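Local coordinates for extracellular solute-binding protein, family 5 (Chelativorans sp., PDB 6WM6) that binds EDTA in the periplasm and probably hands this and related aminopolycarboxylates to an ABC transporter for uptake, at residues A304-M309 with P349-V354; M355-Q360 with I527-T532. All coordinates share one frame; numbering follows the deposited sequence.

Interaction 1 (A304-M309 with P349-V354); sequences ANWYFM and PHMGSV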
loop_
_atom_site.group_PDB
_atom_site.type_symbol
_atom_site.label_atom_id
_atom_site.label_comp_id
_atom_site.label_asym_id
_atom_site.label_seq_id
_atom_site.Cartn_x
_atom_site.Cartn_y
_atom_site.Cartn_z
ATOM N N ALA A 304 -4.407 -4.584 2.741
ATOM C CA ALA A 304 -3.889 -4.741 1.394
ATOM C C ALA A 304 -2.420 -5.151 1.406
ATOM O O ALA A 304 -1.895 -5.550 0.346
ATOM C CB ALA A 304 -4.043 -3.431 0.611
ATOM N N ASN A 305 -1.730 -5.033 2.527
ATOM C CA ASN A 305 -0.355 -5.478 2.653
ATOM C C ASN A 305 -0.354 -6.976 2.888
ATOM O O ASN A 305 -1.076 -7.483 3.761
ATOM C CB ASN A 305 0.344 -4.790 3.831
ATOM C CG ASN A 305 0.524 -3.309 3.628
ATOM O OD1 ASN A 305 0.533 -2.834 2.508
ATOM N ND2 ASN A 305 0.725 -2.596 4.720
ATOM N N TRP A 306 0.487 -7.689 2.144
ATOM C CA TRP A 306 0.570 -9.153 2.261
ATOM C C TRP A 306 2.018 -9.603 2.430
ATOM O O TRP A 306 2.899 -9.165 1.680
ATOM C CB TRP A 306 -0.118 -9.874 1.099
ATOM C CG TRP A 306 0.294 -9.468 -0.285
ATOM C CD1 TRP A 306 -0.154 -8.396 -0.982
ATOM C CD2 TRP A 306 1.193 -10.171 -1.175
ATOM N NE1 TRP A 306 0.420 -8.358 -2.240
ATOM C CE2 TRP A 306 1.236 -9.452 -2.384
ATOM C CE3 TRP A 306 1.960 -11.335 -1.053
ATOM C CZ2 TRP A 306 2.006 -9.859 -3.485
ATOM C CZ3 TRP A 306 2.722 -11.735 -2.154
ATOM C CH2 TRP A 306 2.730 -11.009 -3.341
ATOM N N TYR A 307 2.241 -10.469 3.417
ATOM C CA TYR A 307 3.544 -11.039 3.652
ATOM C C TYR A 307 3.916 -11.990 2.526
ATOM O O TYR A 307 3.067 -12.718 1.984
ATOM C CB TYR A 307 3.575 -11.849 4.931
ATOM C CG TYR A 307 3.605 -11.062 6.205
ATOM C CD1 TYR A 307 4.665 -10.210 6.490
ATOM C CD2 TYR A 307 2.592 -11.186 7.151
ATOM C CE1 TYR A 307 4.695 -9.489 7.654
ATOM C CE2 TYR A 307 2.637 -10.479 8.354
ATOM C CZ TYR A 307 3.706 -9.637 8.577
ATOM O OH TYR A 307 3.739 -8.907 9.763
ATOM N N PHE A 308 5.212 -12.017 2.217
ATOM C CA PHE A 308 5.759 -12.922 1.233
ATOM C C PHE A 308 7.158 -13.324 1.679
ATOM O O PHE A 308 7.806 -12.646 2.493
ATOM C CB PHE A 308 5.832 -12.275 -0.155
ATOM C CG PHE A 308 6.780 -11.095 -0.241
ATOM C CD1 PHE A 308 8.145 -11.285 -0.302
ATOM C CD2 PHE A 308 6.297 -9.788 -0.308
ATOM C CE1 PHE A 308 9.026 -10.193 -0.406
ATOM C CE2 PHE A 308 7.174 -8.713 -0.418
ATOM C CZ PHE A 308 8.530 -8.918 -0.460
ATOM N N MET A 309 7.653 -14.414 1.082
ATOM C CA MET A 309 9.072 -14.728 1.085
ATOM C C MET A 309 9.552 -14.691 -0.359
ATOM O O MET A 309 9.060 -15.449 -1.209
ATOM C CB MET A 309 9.366 -16.094 1.674
ATOM C CG MET A 309 10.870 -16.293 1.855
ATOM S SD MET A 309 11.323 -17.926 2.456
ATOM C CE MET A 309 10.869 -18.949 1.057
ATOM N N PRO A 349 -7.348 -15.695 6.166
ATOM C CA PRO A 349 -7.137 -16.430 4.921
ATOM C C PRO A 349 -5.667 -16.587 4.548
ATOM O O PRO A 349 -4.869 -15.651 4.674
ATOM C CB PRO A 349 -7.869 -15.555 3.877
ATOM C CG PRO A 349 -7.808 -14.181 4.436
ATOM C CD PRO A 349 -7.878 -14.331 5.944
ATOM N N HIS A 350 -5.331 -17.766 4.063
ATOM C CA HIS A 350 -4.103 -17.938 3.292
ATOM C C HIS A 350 -4.173 -17.072 2.036
ATOM O O HIS A 350 -5.247 -16.813 1.482
ATOM C CB HIS A 350 -3.975 -19.385 2.823
ATOM C CG HIS A 350 -3.649 -20.364 3.899
ATOM N ND1 HIS A 350 -2.423 -20.397 4.530
ATOM C CD2 HIS A 350 -4.382 -21.377 4.429
ATOM C CE1 HIS A 350 -2.420 -21.385 5.417
ATOM N NE2 HIS A 350 -3.603 -21.984 5.386
ATOM N N MET A 351 -3.012 -16.640 1.556
ATOM C CA MET A 351 -2.910 -16.000 0.254
ATOM C C MET A 351 -2.029 -16.867 -0.632
ATOM O O MET A 351 -0.821 -17.014 -0.365
ATOM C CB MET A 351 -2.366 -14.593 0.352
ATOM C CG MET A 351 -2.363 -13.895 -1.001
ATOM S SD MET A 351 -2.072 -12.131 -0.760
ATOM C CE MET A 351 -1.615 -11.659 -2.438
ATOM N N GLY A 352 -2.624 -17.469 -1.654
ATOM C CA GLY A 352 -1.909 -18.377 -2.525
ATOM C C GLY A 352 -1.700 -17.867 -3.933
ATOM O O GLY A 352 -1.491 -18.639 -4.853
ATOM N N SER A 353 -1.768 -16.552 -4.109
ATOM C CA SER A 353 -1.511 -15.860 -5.364
ATOM C C SER A 353 -0.501 -14.756 -5.090
ATOM O O SER A 353 -0.411 -14.252 -3.977
ATOM C CB SER A 353 -2.827 -15.220 -5.824
ATOM O OG SER A 353 -2.652 -14.291 -6.884
ATOM N N VAL A 354 0.253 -14.374 -6.123
ATOM C CA VAL A 354 1.150 -13.216 -6.035
ATOM C C VAL A 354 0.608 -12.026 -6.800
ATOM O O VAL A 354 1.296 -11.001 -6.908
ATOM C CB VAL A 354 2.605 -13.541 -6.422
ATOM C CG1 VAL A 354 3.217 -14.496 -5.418
ATOM C CG2 VAL A 354 2.709 -14.085 -7.830
#

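Interaction 2 (M355-Q360 with I527-T532); sequences MFLPNQ and IYQLPT. With EDO (1,2-ethanediol), chain E.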
loop_
_atom_site.group_PDB
_atom_site.type_symbol
_atom_site.label_atom_id
_atom_site.label_comp_id
_atom_site.label_asym_id
_atom_site.label_seq_id
_atom_site.Cartn_x
_atom_site.Cartn_y
_atom_site.Cartn_z
ATOM N N MET A 355 -0.615 -12.107 -7.299
ATOM C CA MET A 355 -1.204 -11.005 -8.043
ATOM C C MET A 355 -2.574 -10.567 -7.568
ATOM O O MET A 355 -3.000 -9.453 -7.924
ATOM C CB MET A 355 -1.259 -11.321 -9.528
ATOM C CG MET A 355 0.172 -11.408 -10.078
ATOM S SD MET A 355 0.221 -11.611 -11.830
ATOM C CE MET A 355 1.967 -11.939 -12.022
ATOM N N PHE A 356 -3.259 -11.375 -6.772
ATOM C CA PHE A 356 -4.607 -11.084 -6.305
ATOM C C PHE A 356 -4.706 -11.401 -4.820
ATOM O O PHE A 356 -4.248 -12.453 -4.367
ATOM C CB PHE A 356 -5.630 -11.994 -7.011
ATOM C CG PHE A 356 -5.565 -11.946 -8.516
ATOM C CD1 PHE A 356 -6.132 -10.887 -9.221
ATOM C CD2 PHE A 356 -4.977 -12.968 -9.224
ATOM C CE1 PHE A 356 -6.103 -10.872 -10.610
ATOM C CE2 PHE A 356 -4.940 -12.948 -10.614
ATOM C CZ PHE A 356 -5.507 -11.900 -11.299
ATOM N N LEU A 357 -5.350 -10.505 -4.072
ATOM C CA LEU A 357 -5.750 -10.820 -2.705
ATOM C C LEU A 357 -6.882 -11.841 -2.744
ATOM O O LEU A 357 -7.581 -11.975 -3.762
ATOM C CB LEU A 357 -6.229 -9.561 -1.997
ATOM C CG LEU A 357 -5.198 -8.441 -1.815
ATOM C CD1 LEU A 357 -5.925 -7.178 -1.305
ATOM C CD2 LEU A 357 -4.094 -8.824 -0.870
ATOM N N PRO A 358 -7.132 -12.534 -1.627
ATOM C CA PRO A 358 -8.174 -13.578 -1.629
ATOM C C PRO A 358 -9.555 -13.080 -2.001
ATOM O O PRO A 358 -10.376 -13.899 -2.463
ATOM C CB PRO A 358 -8.129 -14.112 -0.186
ATOM C CG PRO A 358 -6.676 -13.949 0.189
ATOM C CD PRO A 358 -6.281 -12.606 -0.418
ATOM N N ASN A 359 -9.850 -11.797 -1.832
ATOM C CA ASN A 359 -11.162 -11.265 -2.170
ATOM C C ASN A 359 -11.249 -10.636 -3.560
ATOM O O ASN A 359 -12.321 -10.158 -3.941
ATOM C CB ASN A 359 -11.622 -10.242 -1.126
ATOM C CG ASN A 359 -10.747 -9.026 -1.080
ATOM O OD1 ASN A 359 -9.526 -9.134 -0.982
ATOM N ND2 ASN A 359 -11.363 -7.842 -1.127
ATOM N N GLN A 360 -10.166 -10.611 -4.326
ATOM C CA GLN A 360 -10.180 -9.989 -5.647
ATOM C C GLN A 360 -10.514 -10.993 -6.730
ATOM O O GLN A 360 -10.134 -12.166 -6.678
ATOM C CB GLN A 360 -8.842 -9.337 -5.937
ATOM C CG GLN A 360 -8.606 -8.051 -5.149
ATOM C CD GLN A 360 -7.275 -7.436 -5.456
ATOM O OE1 GLN A 360 -6.217 -8.060 -5.277
ATOM N NE2 GLN A 360 -7.285 -6.183 -5.900
ATOM N N ILE A 527 2.192 -15.449 1.534
ATOM C CA ILE A 527 1.913 -16.024 2.856
ATOM C C ILE A 527 0.484 -15.667 3.279
ATOM O O ILE A 527 -0.437 -16.469 3.118
ATOM C CB ILE A 527 3.011 -15.635 3.855
ATOM C CG1 ILE A 527 4.383 -16.144 3.366
ATOM C CG2 ILE A 527 2.711 -16.209 5.230
ATOM C CD1 ILE A 527 5.582 -15.609 4.135
ATOM N N TYR A 528 0.267 -14.477 3.817
ATOM C CA TYR A 528 -1.078 -14.029 4.190
ATOM C C TYR A 528 -1.023 -12.528 4.431
ATOM O O TYR A 528 0.045 -11.930 4.602
ATOM C CB TYR A 528 -1.638 -14.790 5.390
ATOM C CG TYR A 528 -0.886 -14.675 6.686
ATOM C CD1 TYR A 528 -0.844 -13.475 7.386
ATOM C CD2 TYR A 528 -0.220 -15.777 7.253
ATOM C CE1 TYR A 528 -0.168 -13.343 8.597
ATOM C CE2 TYR A 528 0.463 -15.644 8.448
ATOM C CZ TYR A 528 0.486 -14.444 9.105
ATOM O OH TYR A 528 1.152 -14.274 10.314
ATOM N N GLN A 529 -2.209 -11.925 4.470
ATOM C CA GLN A 529 -2.349 -10.484 4.666
ATOM C C GLN A 529 -2.041 -10.066 6.093
ATOM O O GLN A 529 -2.419 -10.728 7.065
ATOM C CB GLN A 529 -3.788 -10.087 4.332
ATOM C CG GLN A 529 -4.126 -10.101 2.838
ATOM C CD GLN A 529 -5.605 -10.163 2.639
ATOM O OE1 GLN A 529 -6.201 -11.238 2.659
ATOM N NE2 GLN A 529 -6.204 -9.011 2.391
ATOM N N LEU A 530 -1.382 -8.918 6.234
ATOM C CA LEU A 530 -1.176 -8.341 7.543
ATOM C C LEU A 530 -2.504 -7.891 8.132
ATOM O O LEU A 530 -3.373 -7.407 7.414
ATOM C CB LEU A 530 -0.250 -7.126 7.473
ATOM C CG LEU A 530 1.250 -7.397 7.333
ATOM C CD1 LEU A 530 1.630 -8.037 6.027
ATOM C CD2 LEU A 530 2.011 -6.076 7.500
ATOM N N PRO A 531 -2.668 -7.975 9.441
ATOM C CA PRO A 531 -3.832 -7.341 10.073
ATOM C C PRO A 531 -3.598 -5.859 10.270
ATOM O O PRO A 531 -2.522 -5.425 10.669
ATOM C CB PRO A 531 -3.926 -8.058 11.425
ATOM C CG PRO A 531 -2.498 -8.423 11.745
ATOM C CD PRO A 531 -1.842 -8.744 10.407
ATOM N N THR A 532 -4.616 -5.079 10.012
ATOM C CA THR A 532 -4.602 -3.699 10.447
ATOM C C THR A 532 -4.990 -3.621 11.929
ATOM O O THR A 532 -5.529 -4.563 12.516
ATOM C CB THR A 532 -5.609 -2.861 9.668
ATOM O OG1 THR A 532 -6.924 -3.308 10.036
ATOM C CG2 THR A 532 -5.438 -2.976 8.170
HETATM C C1 EDO E . -8.769 -5.582 0.163
HETATM O O1 EDO E . -10.026 -5.708 0.836
HETATM C C2 EDO E . -7.746 -5.058 1.170
HETATM O O2 EDO E . -8.451 -4.119 1.994
HETATM O O HOH W 1 -8.962 -8.622 1.750
#

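Interaction 1 (A304-M309 with P349-V354)
Met351 lays its methyl group over one face of the Trp306 indole, with CE 3.5 Å from the centroid of the five-membered ring and only 13° off the ring normal. This CH-pi contact is close: CE comes within 3.4 Å of Trp306 CD2. The sulfur sits less centrally, SD being 4.0 Å from the same centroid in an oblique Met-aromatic contact and 3.5 Å from Trp306 CB. Methionine suits this place because its unbranched chain, extended from CB with CG trans to the backbone N (chi1 -176°), can carry a polarisable sulfur and a slim methyl across an aromatic surface. The two side chains cross at about a right angle. At the far end of the indole, Val354 adds a compact branched group, its CB 4.0 Å from Trp306 CH2, while Val354 O approaches CZ2 obliquely at 3.7 Å.

The indole rises from strand 305-311, which runs between strands 456-462 and 524-537 in the mixed sheet of an alpha/beta domain of this family 5 periplasmic binding protein. Against strand 305-311 the loop packs mainly through side chains, with no hydrogen bond between the two segments. Ala304 O lies in the ring plane at the indole edge, 3.6 Å from CD1. Pro526 of strand 524-537 touches both Trp306 and Val354, extending the apolar cluster.

Farther out, polar bonds hold the loop backbone. The backbone of Met351 hydrogen-bonds to that of Ile527, and Asp515 on helix 504-521 accepts from Val354 N through OD1 and bonds Ser353 OG through OD2. Serine, with its short hydroxyl, also bonds Met355 N and Phe356 N, tying the loop to its own continuation.

Interaction 2 (M355-Q360 with I527-T532)
Gln529 projects from its strand toward the turn at Leu357 and Pro358, and its extended chain (chi2 161°) lays the flat amide over the two of them. Leu357 crosses it obliquely, CD2 lying 3.9 Å from both Gln529 CG and NE2, so that one methyl of the branched side chain covers aliphatic stem and amide alike. Pro358 and Gln529 instead run past each other in opposite directions, with OE1 3.4 Å from Pro358 CD.

The turn is type I, from Leu357 to Gln360, and proline at its second position matches the backbone phi required there. Gln360 N donates to Leu357 O at 3.0 Å, while Gln360 OE1 takes Leu357 N on an in-plane lone pair at 2.9 Å in a nearly straight bond (170°). A water accepts from Gln529 NE2 at 2.9 Å and donates to Asn359 OD1 at 2.8 Å, reaching the turn's third position.

With an alanine in place of Gln529, this water and Ser303 O would probably lose their amide donor, and a gap is likely to open beside Leu357 and Pro358. Since NE2 bonds Ser303 O as well as the water, the amide is anchored at strand 302-303, and strand and turn meet by van der Waals packing plus one water bridge.

Overall arrangement
Interactions 1 and 2 use consecutive parts of one loop, 349-354 and then 355-360, against neighbouring strands of the same sheet. Strands 305-311 and 524-537 are joined by backbone bonds such as Asn305 O to Leu530 N, and Leu357 touches Trp306, so the two contacts adjoin. Both are buried. Interaction 1 is wholly so and owes its cohesion to an aromatic face, sulfur and methyl groups. Interaction 2 is smaller and more mixed in character: it has a rim where Pro358 is partly exposed and exposed Asn359 joins through an ordered water to the glutamine amide, beside a 1,2-ethanediol, weakly bonded to Asn359 and probably from the crystallisation liquor.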